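Local atomic coordinates of PA4485 (Pseudomonas aeruginosa, PDB entry 4AVR), a protein that probably acts as a lytic transglycosylase of the RlpA family, with a strong preference for peptidoglycan glycan strands that lack stem peptides. Residues A[34-39]-A[55-60]; A[5-10]-A[65-70]; A[42-47]-A[87-92]. One frame throughout, in Å; residues are numbered along the deposited sequence. Where two conformers were deposited one is given.

The three contacts belong to one mixed sheet, that of a double-psi beta-barrel. Contact 2 is the most buried: strands 2-8 and 67-71 run parallel, with small and branched side chains facing inward and a charged and hydroxylic cluster on the other face that meets the second subunit. Contact 3 pairs strands 41-46 and 87-93 antiparallel, one face largely apolar and the other carrying arginines and a glutamate near solvent. Contact 1 is more superficial and relies less on sheet pairing: a loop is held to strand 52-59 mainly by an arginine. Strand 87-93 lies next to 2-8, joining contacts 2 and 3, and strand 52-59 lies next to 41-46, joining contacts 1 and 3.

Contact 1 of 3, residues A[34-39]-A[55-60]; sequences RTLPFG and VRINDR
Arg60 and Phe38 reach toward each other tip to tip, and the guanidinium lies flat on the ring, its plane 22° from that of the phenyl and the two centres 4.2 Å apart. Phe38 CE1 sits over the centre of the guanidinium, whereas Arg60 NH2 lies over the ring offset toward its rim. This is a cation-pi stack, and a planar cation suits it because its edge remains available for hydrogen bonds. That edge is used at once: Arg60 NH1 (2.8 Å) and NH2 (3.0 Å) both donate end-on to Leu36 O, which lies close to the guanidinium plane. A bend at chi2 (-63°) turns Arg60 CD to within 3.6 Å of Arg34 O. NH1 also bonds to His33 O.

Backbone pairing is confined to the far end, where Gly39 N donates to Ile57 O at 2.8 Å. The positive phi of Gly39 (99°) would jam a CB against the preceding carbonyl, so glycine fits this point of the loop.

Apolar contacts in the middle are looser. Leu36 CB approaches Ile57 CG1 at 4.1 Å, and Phe38 CD1 lies 4.3 Å from Ile57 CG2.

Leu36 and Ile57 both continue onto Val42 of strand 41-46, which carries the contact into the sheet. The 34-39 loop links strand 30-32 to strand 41-46 and lies against strand 52-59, which sits between those two strands in the sheet.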
ATOM      1  N   ARG A  34       9.436  -5.971  13.165  1.00 11.41           N
ATOM      2  CA  ARG A  34       9.942  -5.064  14.206  1.00 12.53           C
ATOM      3  C   ARG A  34      11.337  -5.385  14.705  1.00 12.96           C
ATOM      4  O   ARG A  34      12.058  -4.484  15.120  1.00 14.61           O
ATOM      5  CB  ARG A  34       8.999  -5.036  15.395  1.00 14.49           C
ATOM      6  CG  ARG A  34       7.722  -4.258  15.147  1.00 16.31           C
ATOM      7  CD  ARG A  34       6.802  -4.430  16.325  1.00 16.43           C
ATOM      8  NE  ARG A  34       5.493  -3.824  16.113  1.00 17.85           N
ATOM      9  CZ  ARG A  34       4.508  -4.375  15.414  1.00 16.14           C
ATOM     10  NH1 ARG A  34       4.692  -5.567  14.845  1.00 17.31           N
ATOM     11  NH2 ARG A  34       3.344  -3.746  15.286  1.00 17.38           N
ATOM     12  N   THR A  35      11.704  -6.661  14.708  1.00 12.60           N
ATOM     13  CA  THR A  35      12.932  -7.075  15.405  1.00 14.31           C
ATOM     14  C   THR A  35      13.868  -8.018  14.655  1.00 14.66           C
ATOM     15  O   THR A  35      15.053  -8.068  14.999  1.00 16.15           O
ATOM     16  CB  THR A  35      12.606  -7.728  16.767  1.00 17.57           C
ATOM     17  OG1 THR A  35      11.784  -8.888  16.560  1.00 19.26           O
ATOM     18  CG2 THR A  35      11.914  -6.742  17.696  1.00 18.79           C
ATOM     19  N   LEU A  36      13.393  -8.769  13.667  1.00 13.39           N
ATOM     20  CA  LEU A  36      14.282  -9.723  13.002  1.00 13.70           C
ATOM     21  C   LEU A  36      15.433  -8.986  12.312  1.00 13.48           C
ATOM     22  O   LEU A  36      15.251  -7.889  11.774  1.00 13.63           O
ATOM     23  CB  LEU A  36      13.522 -10.571  11.976  1.00 13.55           C
ATOM     24  CG  LEU A  36      12.742 -11.724  12.581  1.00 14.99           C
ATOM     25  CD1 LEU A  36      11.712 -12.243  11.575  1.00 15.83           C
ATOM     26  CD2 LEU A  36      13.660 -12.842  13.065  1.00 17.77           C
ATOM     27  N   PRO A  37      16.635  -9.571  12.327  1.00 14.55           N
ATOM     28  CA  PRO A  37      17.747  -8.917  11.645  1.00 15.12           C
ATOM     29  C   PRO A  37      17.497  -8.717  10.147  1.00 13.37           C
ATOM     30  O   PRO A  37      16.848  -9.549   9.513  1.00 13.65           O
ATOM     31  CB  PRO A  37      18.921  -9.885  11.854  1.00 16.72           C
ATOM     32  CG  PRO A  37      18.515 -10.741  12.998  1.00 19.58           C
ATOM     33  CD  PRO A  37      17.030 -10.854  12.933  1.00 16.85           C
ATOM     34  N   PHE A  38      17.999  -7.625   9.591  1.00 13.63           N
ATOM     35  CA  PHE A  38      17.904  -7.412   8.160  1.00 13.08           C
ATOM     36  C   PHE A  38      18.588  -8.557   7.418  1.00 13.18           C
ATOM     37  O   PHE A  38      19.704  -8.951   7.755  1.00 15.69           O
ATOM     38  CB  PHE A  38      18.505  -6.065   7.755  1.00 13.24           C
ATOM     39  CG  PHE A  38      17.830  -4.870   8.365  1.00 12.73           C
ATOM     40  CD1 PHE A  38      16.449  -4.756   8.386  1.00 11.84           C
ATOM     41  CD2 PHE A  38      18.577  -3.828   8.900  1.00 15.62           C
ATOM     42  CE1 PHE A  38      15.836  -3.650   8.944  1.00 13.15           C
ATOM     43  CE2 PHE A  38      17.983  -2.716   9.456  1.00 16.47           C
ATOM     44  CZ  PHE A  38      16.608  -2.623   9.472  1.00 14.07           C
ATOM     45  N   GLY A  39      17.887  -9.093   6.425  1.00 12.86           N
ATOM     46  CA  GLY A  39      18.363 -10.230   5.670  1.00 13.24           C
ATOM     47  C   GLY A  39      17.761 -11.549   6.115  1.00 13.49           C
ATOM     48  O   GLY A  39      17.875 -12.545   5.407  1.00 14.62           O
ATOM     49  N   VAL A  55       9.959 -14.464   2.392  1.00 10.47           N
ATOM     50  CA  VAL A  55      10.405 -13.079   2.242  1.00 10.31           C
ATOM     51  C   VAL A  55      11.680 -12.848   3.034  1.00 10.17           C
ATOM     52  O   VAL A  55      12.034 -13.621   3.925  1.00 11.61           O
ATOM     53  CB  VAL A  55       9.322 -12.075   2.691  1.00 10.68           C
ATOM     54  CG1 VAL A  55       8.096 -12.143   1.779  1.00 13.13           C
ATOM     55  CG2 VAL A  55       8.952 -12.282   4.159  1.00 11.24           C
ATOM     56  N   ARG A  56      12.371 -11.773   2.659  1.00 10.27           N
ATOM     57  CA  ARG A  56      13.601 -11.327   3.303  1.00 10.75           C
ATOM     58  C   ARG A  56      13.310 -10.010   4.020  1.00 10.10           C
ATOM     59  O   ARG A  56      12.745  -9.087   3.423  1.00 10.51           O
ATOM     60  CB  ARG A  56      14.634 -11.111   2.176  1.00 13.37           C
ATOM     61  CG  ARG A  56      15.972 -10.537   2.556  1.00 13.12           C
ATOM     62  CD  ARG A  56      16.876 -10.498   1.328  1.00 14.72           C
ATOM     63  NE  ARG A  56      16.394  -9.650   0.218  1.00 14.95           N
ATOM     64  CZ  ARG A  56      16.626  -8.345   0.121  1.00 14.91           C
ATOM     65  NH1 ARG A  56      17.322  -7.703   1.054  1.00 16.66           N
ATOM     66  NH2 ARG A  56      16.180  -7.672  -0.926  1.00 15.48           N
ATOM     67  N   ILE A  57      13.702  -9.887   5.290  1.00  9.93           N
ATOM     68  CA  ILE A  57      13.431  -8.686   6.075  1.00  9.94           C
ATOM     69  C   ILE A  57      14.388  -7.558   5.658  1.00  9.74           C
ATOM     70  O   ILE A  57      15.610  -7.729   5.683  1.00 11.19           O
ATOM     71  CB  ILE A  57      13.553  -8.950   7.597  1.00 10.74           C
ATOM     72  CG1 ILE A  57      12.606 -10.096   8.012  1.00 10.95           C
ATOM     73  CG2 ILE A  57      13.316  -7.667   8.390  1.00 11.60           C
ATOM     74  CD1 ILE A  57      11.147  -9.903   7.609  1.00 11.55           C
ATOM     75  N   ASN A  58      13.830  -6.416   5.290  1.00  9.39           N
ATOM     76  CA  ASN A  58      14.647  -5.248   4.942  1.00  9.89           C
ATOM     77  C   ASN A  58      14.096  -3.934   5.482  1.00  9.57           C
ATOM     78  O   ASN A  58      14.546  -2.881   5.061  1.00 10.28           O
ATOM     79  CB  ASN A  58      14.910  -5.166   3.423  1.00 10.30           C
ATOM     80  CG  ASN A  58      13.724  -4.637   2.663  1.00 10.38           C
ATOM     81  OD1 ASN A  58      12.623  -4.559   3.202  1.00 10.44           O
ATOM     82  ND2 ASN A  58      13.944  -4.252   1.400  1.00 11.07           N
ATOM     83  N   ASP A  59      13.150  -3.978   6.418  1.00  9.40           N
ATOM     84  CA  ASP A  59      12.536  -2.748   6.898  1.00  9.69           C
ATOM     85  C   ASP A  59      11.967  -2.952   8.293  1.00  9.72           C
ATOM     86  O   ASP A  59      11.813  -4.086   8.753  1.00 10.11           O
ATOM     87  CB  ASP A  59      11.434  -2.291   5.924  1.00  9.71           C
ATOM     88  CG  ASP A  59      11.152  -0.790   5.962  1.00 10.61           C
ATOM     89  OD1 ASP A  59      11.815  -0.030   6.698  1.00 11.11           O
ATOM     90  OD2 ASP A  59      10.243  -0.364   5.212  1.00 12.39           O
ATOM     91  N   ARG A  60      11.667  -1.829   8.937  1.00 10.67           N
ATOM     92  CA  ARG A  60      11.007  -1.778  10.223  1.00 11.53           C
ATOM     93  C   ARG A  60       9.564  -1.328  10.045  1.00 12.07           C
ATOM     94  O   ARG A  60       9.067  -1.196   8.932  1.00 13.85           O
ATOM     95  CB  ARG A  60      11.813  -0.886  11.193  1.00 12.12           C
ATOM     96  CG  ARG A  60      13.218  -1.407  11.460  1.00 13.56           C
ATOM     97  CD  ARG A  60      13.188  -2.755  12.152  1.00 14.67           C
ATOM     98  NE  ARG A  60      14.522  -3.322  12.307  1.00 14.61           N
ATOM     99  CZ  ARG A  60      14.797  -4.626  12.221  1.00 12.96           C
ATOM    100  NH1 ARG A  60      13.832  -5.512  11.988  1.00 12.75           N
ATOM    101  NH2 ARG A  60      16.047  -5.067  12.346  1.00 15.96           N
TER

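Contact 2 of 3, residues A[5-10]-A[65-70]; sequences EASYYG and RGRIID
Gly66 O accepts the amide of Glu5 at 2.9 Å, which begins the pairing just ahead of strand 67-70; glycine suits the positive phi (93°) of this backbone conformation. Arg67 comes next, in the conformer given: a bend at chi3 (-55°) brings NE to Glu5 OE1, and with NH2 it grips that one oxygen side-on in a salt bridge. NE meets the oxygen nearly along its C-O axis at 2.7 Å and NH2 on its syn side at 3.1 Å, with carboxylate and guanidinium nearly coplanar. Arg67 NH1 turns instead to Ala14 O of the second subunit. Ile68 N donates to Glu5 O, and here a beta bulge shifts the register by one residue, so Glu5 pairs with Arg67 but Ala6 with Ile69. This parallel pairing joins strands 2-8 and 67-71 in the sheet of the double-psi beta-barrel, the fold of the RlpA family. Ile69 O accepts from Ser7 N, and its CG2 packs 3.8 Å from Ala6 CB, where a small residue fits the interior. Asp70 OD1 receives Ser7 OG at 2.6 Å from above the carboxylate plane, while OD2 forms a salt bridge with Arg12 of the second subunit. Asp70 O lies at the ring edge of Tyr9, 3.6 Å from CE1; the Tyr9 hydroxyl bonds to Asp59.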
ATOM      1  N   GLU A   5      -1.467 -10.120  11.961  1.00  9.28           N
ATOM      2  CA  GLU A   5      -1.953  -9.609  10.690  1.00  9.65           C
ATOM      3  C   GLU A   5      -0.786  -9.257   9.780  1.00  9.28           C
ATOM      4  O   GLU A   5       0.200  -8.662  10.234  1.00  9.87           O
ATOM      5  CB  GLU A   5      -2.848  -8.383  10.913  1.00 11.34           C
ATOM      6  CG  GLU A   5      -3.415  -7.735   9.657  1.00 14.38           C
ATOM      7  CD  GLU A   5      -4.155  -6.436   9.961  1.00 16.47           C
ATOM      8  OE1 GLU A   5      -3.506  -5.403  10.226  1.00 20.88           O
ATOM      9  OE2 GLU A   5      -5.396  -6.452   9.923  1.00 20.70           O
ATOM     10  N   ALA A   6      -0.910  -9.583   8.503  1.00  8.84           N
ATOM     11  CA  ALA A   6      -0.005  -9.098   7.449  1.00  8.61           C
ATOM     12  C   ALA A   6      -0.717  -8.028   6.644  1.00  8.53           C
ATOM     13  O   ALA A   6      -1.921  -8.101   6.403  1.00  9.89           O
ATOM     14  CB  ALA A   6       0.420 -10.215   6.505  1.00  9.50           C
ATOM     15  N   SER A   7       0.070  -7.059   6.185  1.00  8.52           N
ATOM     16  CA  SER A   7      -0.365  -6.042   5.233  1.00  8.59           C
ATOM     17  C   SER A   7       0.603  -6.031   4.062  1.00  8.20           C
ATOM     18  O   SER A   7       1.601  -6.742   4.085  1.00  8.49           O
ATOM     19  CB  SER A   7      -0.344  -4.662   5.891  1.00 10.19           C
ATOM     20  OG  SER A   7       0.988  -4.183   5.963  1.00 12.69           O
ATOM     21  N   TYR A   8       0.331  -5.180   3.067  1.00  8.38           N
ATOM     22  CA  TYR A   8       1.308  -4.948   2.010  1.00  8.17           C
ATOM     23  C   TYR A   8       1.496  -3.469   1.743  1.00  7.75           C
ATOM     24  O   TYR A   8       0.608  -2.639   1.962  1.00  7.95           O
ATOM     25  CB  TYR A   8       1.014  -5.737   0.736  1.00  8.78           C
ATOM     26  CG  TYR A   8      -0.198  -5.367  -0.087  1.00  9.30           C
ATOM     27  CD1 TYR A   8      -0.117  -4.436  -1.109  1.00 10.60           C
ATOM     28  CD2 TYR A   8      -1.405  -6.034   0.097  1.00 10.44           C
ATOM     29  CE1 TYR A   8      -1.217  -4.169  -1.928  1.00 12.41           C
ATOM     30  CE2 TYR A   8      -2.502  -5.804  -0.703  1.00 12.47           C
ATOM     31  CZ  TYR A   8      -2.404  -4.863  -1.704  1.00 12.79           C
ATOM     32  OH  TYR A   8      -3.487  -4.626  -2.528  1.00 15.41           O
ATOM     33  N   TYR A   9       2.702  -3.141   1.301  1.00  7.75           N
ATOM     34  CA  TYR A   9       3.072  -1.763   0.996  1.00  8.13           C
ATOM     35  C   TYR A   9       2.302  -1.216  -0.207  1.00  8.11           C
ATOM     36  O   TYR A   9       2.120  -1.891  -1.210  1.00  9.19           O
ATOM     37  CB  TYR A   9       4.535  -1.683   0.604  1.00  8.13           C
ATOM     38  CG  TYR A   9       5.595  -1.837   1.677  1.00  8.11           C
ATOM     39  CD1 TYR A   9       5.854  -3.066   2.256  1.00  9.52           C
ATOM     40  CD2 TYR A   9       6.400  -0.766   2.049  1.00  9.69           C
ATOM     41  CE1 TYR A   9       6.872  -3.224   3.176  1.00 11.05           C
ATOM     42  CE2 TYR A   9       7.428  -0.923   2.959  1.00 10.72           C
ATOM     43  CZ  TYR A   9       7.659  -2.156   3.522  1.00 10.19           C
ATOM     44  OH  TYR A   9       8.688  -2.340   4.418  1.00 12.94           O
ATOM     45  N   GLY A  10       1.936   0.049  -0.122  1.00  8.94           N
ATOM     46  CA  GLY A  10       1.503   0.775  -1.307  1.00  9.54           C
ATOM     47  C   GLY A  10       2.663   1.138  -2.210  1.00  8.64           C
ATOM     48  O   GLY A  10       3.808   1.322  -1.768  1.00 10.23           O
ATOM     49  N   ARG A  65      -0.447  -2.248  16.557  1.00 20.78           N
ATOM     50  CA  ARG A  65      -0.605  -3.418  17.420  1.00 23.52           C
ATOM     51  C   ARG A  65      -1.457  -4.444  16.676  1.00 19.96           C
ATOM     52  O   ARG A  65      -2.470  -4.095  16.056  1.00 21.24           O
ATOM     53  CB  ARG A  65      -1.354  -3.079  18.711  1.00 28.54           C
ATOM     54  CG  ARG A  65      -0.669  -2.111  19.665  1.00 39.37           C
ATOM     55  CD  ARG A  65      -1.621  -1.732  20.798  1.00 51.33           C
ATOM     56  NE  ARG A  65      -2.736  -0.903  20.332  1.00 56.51           N
ATOM     57  CZ  ARG A  65      -3.812  -0.580  21.054  1.00 69.18           C
ATOM     58  NH1 ARG A  65      -3.958  -1.021  22.303  1.00 81.75           N
ATOM     59  NH2 ARG A  65      -4.760   0.189  20.524  1.00 82.50           N
ATOM     60  N   GLY A  66      -1.022  -5.695  16.725  1.00 19.69           N
ATOM     61  CA  GLY A  66      -1.717  -6.767  16.043  1.00 17.74           C
ATOM     62  C   GLY A  66      -1.214  -7.064  14.646  1.00 13.51           C
ATOM     63  O   GLY A  66      -1.547  -8.111  14.094  1.00 14.15           O
ATOM     64  N   ARG A  67      -0.434  -6.143  14.078  1.00 12.93           N
ATOM     65  CA  ARG A  67       0.159  -6.324  12.750  0.50 11.83           C
ATOM     66  C   ARG A  67       1.592  -6.813  12.955  1.00 11.71           C
ATOM     67  O   ARG A  67       2.376  -6.160  13.634  1.00 15.29           O
ATOM     68  CB  ARG A  67       0.086  -5.012  11.938  0.50 14.96           C
ATOM     69  CG  ARG A  67       0.420  -5.157  10.441  0.50 16.37           C
ATOM     70  CD  ARG A  67      -0.020  -3.950   9.620  0.50 18.37           C
ATOM     71  NE  ARG A  67      -1.440  -3.663   9.786  0.50 15.97           N
ATOM     72  CZ  ARG A  67      -1.982  -2.444   9.762  0.50 17.74           C
ATOM     73  NH1 ARG A  67      -1.226  -1.357   9.598  0.50 17.94           N
ATOM     74  NH2 ARG A  67      -3.293  -2.318   9.970  0.50 17.88           N
ATOM     75  N   ILE A  68       1.929  -7.965  12.363  1.00  9.43           N
ATOM     76  CA  ILE A  68       3.221  -8.606  12.577  1.00  9.62           C
ATOM     77  C   ILE A  68       4.206  -8.406  11.429  1.00  9.08           C
ATOM     78  O   ILE A  68       5.409  -8.426  11.664  1.00  9.94           O
ATOM     79  CB  ILE A  68       3.018 -10.119  12.882  1.00 10.54           C
ATOM     80  CG1 ILE A  68       4.278 -10.735  13.495  1.00 11.77           C
ATOM     81  CG2 ILE A  68       2.545 -10.911  11.672  1.00 11.04           C
ATOM     82  CD1 ILE A  68       4.041 -12.126  14.052  1.00 13.75           C
ATOM     83  N   ILE A  69       3.721  -8.230  10.204  1.00  8.69           N
ATOM     84  CA  ILE A  69       4.618  -8.141   9.054  1.00  8.84           C
ATOM     85  C   ILE A  69       3.943  -7.350   7.952  1.00  8.66           C
ATOM     86  O   ILE A  69       2.735  -7.429   7.789  1.00 10.12           O
ATOM     87  CB  ILE A  69       5.034  -9.561   8.592  1.00  9.41           C
ATOM     88  CG1 ILE A  69       6.255  -9.554   7.671  1.00 10.56           C
ATOM     89  CG2 ILE A  69       3.862 -10.341   8.001  1.00 10.65           C
ATOM     90  CD1 ILE A  69       6.915 -10.912   7.537  1.00 12.52           C
ATOM     91  N   ASP A  70       4.729  -6.561   7.220  1.00  8.18           N
ATOM     92  CA  ASP A  70       4.267  -5.866   6.024  1.00  8.23           C
ATOM     93  C   ASP A  70       5.089  -6.372   4.853  1.00  8.00           C
ATOM     94  O   ASP A  70       6.309  -6.328   4.923  1.00  9.77           O
ATOM     95  CB  ASP A  70       4.471  -4.349   6.148  1.00  9.37           C
ATOM     96  CG  ASP A  70       3.794  -3.739   7.381  1.00 11.33           C
ATOM     97  OD1 ASP A  70       2.758  -4.255   7.858  1.00 12.77           O
ATOM     98  OD2 ASP A  70       4.315  -2.725   7.881  1.00 13.77           O
TER

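Contact 3 of 3, residues A[42-47]-A[87-92]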
ATOM      1  N   VAL A  42      12.020 -15.459   6.130  1.00 11.87           N
ATOM      2  CA  VAL A  42      10.832 -15.799   6.878  1.00 12.15           C
ATOM      3  C   VAL A  42       9.806 -16.436   5.951  1.00 11.49           C
ATOM      4  O   VAL A  42       9.475 -15.858   4.913  1.00 12.04           O
ATOM      5  CB  VAL A  42      10.230 -14.515   7.487  1.00 12.63           C
ATOM      6  CG1 VAL A  42       8.970 -14.809   8.290  1.00 14.06           C
ATOM      7  CG2 VAL A  42      11.259 -13.782   8.353  1.00 14.41           C
ATOM      8  N   ARG A  43       9.302 -17.617   6.319  1.00 11.46           N
ATOM      9  CA  ARG A  43       8.166 -18.204   5.619  1.00 11.32           C
ATOM     10  C   ARG A  43       6.873 -17.631   6.192  1.00 10.67           C
ATOM     11  O   ARG A  43       6.625 -17.724   7.393  1.00 11.86           O
ATOM     12  CB  ARG A  43       8.148 -19.723   5.716  1.00 13.34           C
ATOM     13  CG  ARG A  43       7.010 -20.337   4.896  1.00 15.03           C
ATOM     14  CD  ARG A  43       7.150 -21.846   4.723  1.00 20.82           C
ATOM     15  NE  ARG A  43       8.093 -22.119   3.626  1.00 27.55           N
ATOM     16  CZ  ARG A  43       9.247 -22.789   3.689  1.00 38.80           C
ATOM     17  NH1 ARG A  43       9.677 -23.375   4.810  1.00 48.36           N
ATOM     18  NH2 ARG A  43       9.974 -22.898   2.577  1.00 46.54           N
ATOM     19  N   VAL A  44       6.064 -17.055   5.314  1.00 10.09           N
ATOM     20  CA  VAL A  44       4.793 -16.451   5.671  1.00  9.55           C
ATOM     21  C   VAL A  44       3.684 -17.305   5.058  1.00  9.72           C
ATOM     22  O   VAL A  44       3.708 -17.560   3.861  1.00 10.65           O
ATOM     23  CB  VAL A  44       4.700 -15.018   5.112  1.00  9.81           C
ATOM     24  CG1 VAL A  44       3.393 -14.371   5.527  1.00 10.28           C
ATOM     25  CG2 VAL A  44       5.895 -14.198   5.561  1.00 11.16           C
ATOM     26  N   THR A  45       2.725 -17.730   5.881  1.00  9.34           N
ATOM     27  CA  THR A  45       1.589 -18.514   5.414  1.00  9.58           C
ATOM     28  C   THR A  45       0.317 -17.725   5.676  1.00  8.88           C
ATOM     29  O   THR A  45       0.033 -17.348   6.810  1.00  9.39           O
ATOM     30  CB  THR A  45       1.506 -19.864   6.143  1.00 10.81           C
ATOM     31  OG1 THR A  45       2.716 -20.588   5.949  1.00 12.96           O
ATOM     32  CG2 THR A  45       0.325 -20.697   5.641  1.00 12.27           C
ATOM     33  N   ASN A  46      -0.448 -17.472   4.621  1.00  9.05           N
ATOM     34  CA  ASN A  46      -1.752 -16.849   4.722  1.00  9.14           C
ATOM     35  C   ASN A  46      -2.726 -17.884   5.278  1.00  9.12           C
ATOM     36  O   ASN A  46      -2.980 -18.906   4.643  1.00 10.60           O
ATOM     37  CB  ASN A  46      -2.196 -16.354   3.340  1.00  9.95           C
ATOM     38  CG  ASN A  46      -3.525 -15.632   3.354  1.00 10.56           C
ATOM     39  OD1 ASN A  46      -4.350 -15.827   4.238  1.00 12.03           O
ATOM     40  ND2 ASN A  46      -3.752 -14.794   2.347  1.00 10.95           N
ATOM     41  N   LEU A  47      -3.235 -17.647   6.477  1.00  8.94           N
ATOM     42  CA  LEU A  47      -4.085 -18.638   7.132  1.00  9.69           C
ATOM     43  C   LEU A  47      -5.474 -18.723   6.517  1.00 10.43           C
ATOM     44  O   LEU A  47      -6.191 -19.699   6.751  1.00 12.27           O
ATOM     45  CB  LEU A  47      -4.139 -18.382   8.629  1.00  9.68           C
ATOM     46  CG  LEU A  47      -2.782 -18.585   9.310  1.00  9.65           C
ATOM     47  CD1 LEU A  47      -2.716 -17.872  10.662  1.00 11.15           C
ATOM     48  CD2 LEU A  47      -2.514 -20.060   9.485  1.00 12.36           C
ATOM     49  N   ALA A  87      -4.395 -10.017   5.897  1.00 11.00           N
ATOM     50  CA  ALA A  87      -4.718 -11.413   6.147  1.00 11.29           C
ATOM     51  C   ALA A  87      -4.053 -11.835   7.435  1.00  9.58           C
ATOM     52  O   ALA A  87      -2.969 -11.370   7.749  1.00  9.92           O
ATOM     53  CB  ALA A  87      -4.219 -12.295   5.007  1.00 14.14           C
ATOM     54  N   PRO A  88      -4.659 -12.784   8.159  1.00  9.90           N
ATOM     55  CA  PRO A  88      -3.950 -13.424   9.264  1.00  9.44           C
ATOM     56  C   PRO A  88      -2.867 -14.328   8.709  1.00  8.76           C
ATOM     57  O   PRO A  88      -3.125 -15.103   7.780  1.00  9.67           O
ATOM     58  CB  PRO A  88      -5.051 -14.244   9.947  1.00 11.30           C
ATOM     59  CG  PRO A  88      -5.994 -14.590   8.826  1.00 12.53           C
ATOM     60  CD  PRO A  88      -5.953 -13.435   7.863  1.00 12.33           C
ATOM     61  N   VAL A  89      -1.667 -14.259   9.279  1.00  8.43           N
ATOM     62  CA  VAL A  89      -0.564 -15.067   8.826  1.00  8.49           C
ATOM     63  C   VAL A  89       0.143 -15.752   9.983  1.00  8.47           C
ATOM     64  O   VAL A  89       0.174 -15.273  11.113  1.00  9.35           O
ATOM     65  CB  VAL A  89       0.494 -14.271   8.000  1.00  8.82           C
ATOM     66  CG1 VAL A  89      -0.124 -13.710   6.734  1.00  9.35           C
ATOM     67  CG2 VAL A  89       1.150 -13.183   8.831  1.00  9.41           C
ATOM     68  N   ARG A  90       0.740 -16.887   9.645  1.00  8.54           N
ATOM     69  CA  ARG A  90       1.788 -17.497  10.464  1.00  9.13           C
ATOM     70  C   ARG A  90       3.127 -17.072   9.858  1.00  9.56           C
ATOM     71  O   ARG A  90       3.256 -16.973   8.632  1.00 11.19           O
ATOM     72  CB  ARG A  90       1.700 -19.031  10.413  1.00 10.06           C
ATOM     73  CG  ARG A  90       2.209 -19.732  11.665  1.00 10.15           C
ATOM     74  CD  ARG A  90       1.156 -19.670  12.747  1.00 10.72           C
ATOM     75  NE  ARG A  90       1.524 -20.290  14.016  1.00 11.30           N
ATOM     76  CZ  ARG A  90       1.511 -21.596  14.261  1.00 11.34           C
ATOM     77  NH1 ARG A  90       1.197 -22.467  13.314  1.00 12.29           N
ATOM     78  NH2 ARG A  90       1.814 -22.037  15.482  1.00 13.15           N
ATOM     79  N   ILE A  91       4.104 -16.796  10.707  1.00  9.35           N
ATOM     80  CA  ILE A  91       5.467 -16.573  10.252  1.00 10.03           C
ATOM     81  C   ILE A  91       6.413 -17.526  10.955  1.00 10.72           C
ATOM     82  O   ILE A  91       6.223 -17.897  12.117  1.00 12.05           O
ATOM     83  CB  ILE A  91       5.937 -15.108  10.413  1.00 10.93           C
ATOM     84  CG1 ILE A  91       6.084 -14.680  11.873  1.00 12.33           C
ATOM     85  CG2 ILE A  91       5.014 -14.174   9.645  1.00 11.86           C
ATOM     86  CD1 ILE A  91       6.771 -13.332  12.039  1.00 14.19           C
ATOM     87  N   GLU A  92       7.442 -17.935  10.227  1.00 12.13           N
ATOM     88  CA  GLU A  92       8.480 -18.775  10.778  1.00 13.99           C
ATOM     89  C   GLU A  92       9.821 -18.316  10.240  1.00 14.23           C
ATOM     90  O   GLU A  92      10.036 -18.333   9.033  1.00 14.22           O
ATOM     91  CB  GLU A  92       8.241 -20.222  10.381  1.00 15.89           C
ATOM     92  CG  GLU A  92       9.261 -21.168  10.982  1.00 18.46           C
ATOM     93  CD  GLU A  92       9.146 -22.589  10.475  1.00 21.66           C
ATOM     94  OE1 GLU A  92       8.192 -22.915   9.745  1.00 24.79           O
ATOM     95  OE2 GLU A  92      10.020 -23.403  10.817  1.00 35.57           O
TER
HETATM   96  O   HOH W   1       9.003 -24.060   7.165  1.00 41.79           O
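Leu47 closes one end of this antiparallel pairing by folding its side chain over the backbone of the partner strand. Its CG stands anti to its own carbonyl carbon (chi1 -65°), and CD1 beyond it rests 3.6 Å from Val89 C, while CB touches Pro88 CG at 4.2 Å. Leu47 N donates to Pro88 O at 2.9 Å. A proline suits position 88, since its carbonyl can accept this bond without the residue needing an N-H of its own. Nearby, Ala87 CB packs against the amide of Asn46, whose OD1 and ND2 are held by Asp48 N and Leu79 O.

Arg90 forms a hydrogen-bonded pair with Thr45: Thr45 N donates to Arg90 O and Arg90 N returns the bond to Thr45 O. The two beta carbons stand on the same face, but the arginine chain then leads away from the other strand, as befits an exposed position, and its side chain touches Thr3 of strand 2-8.

Glu92 pairs in the same way with Arg43, N to O in both directions. Arg43 NH1 and Glu92 OE1 stay 5.2 Å apart, too far for a direct salt bridge; water 1 bridges them, accepting from Arg43 NH1 in the plane of that guanidinium and donating to Glu92 OE1 at 2.9 Å.

Apart from Asn46, the face of Val44, Val89 and Ile91 is beta-branched and apolar. Val44 CG1 meets Val89 CG1 at 3.8 Å, and Val44 and Ile91 lie side by side; Ile68 and Ile69 continue this layer. At the end of the pairing Val42 crosses Ile91 obliquely, its CG1 3.7 Å from Ile91 CB. An antiparallel ladder with charged residues outside and branched aliphatics inside forms part of the wall of the double-psi beta-barrel, the fold of the RlpA family.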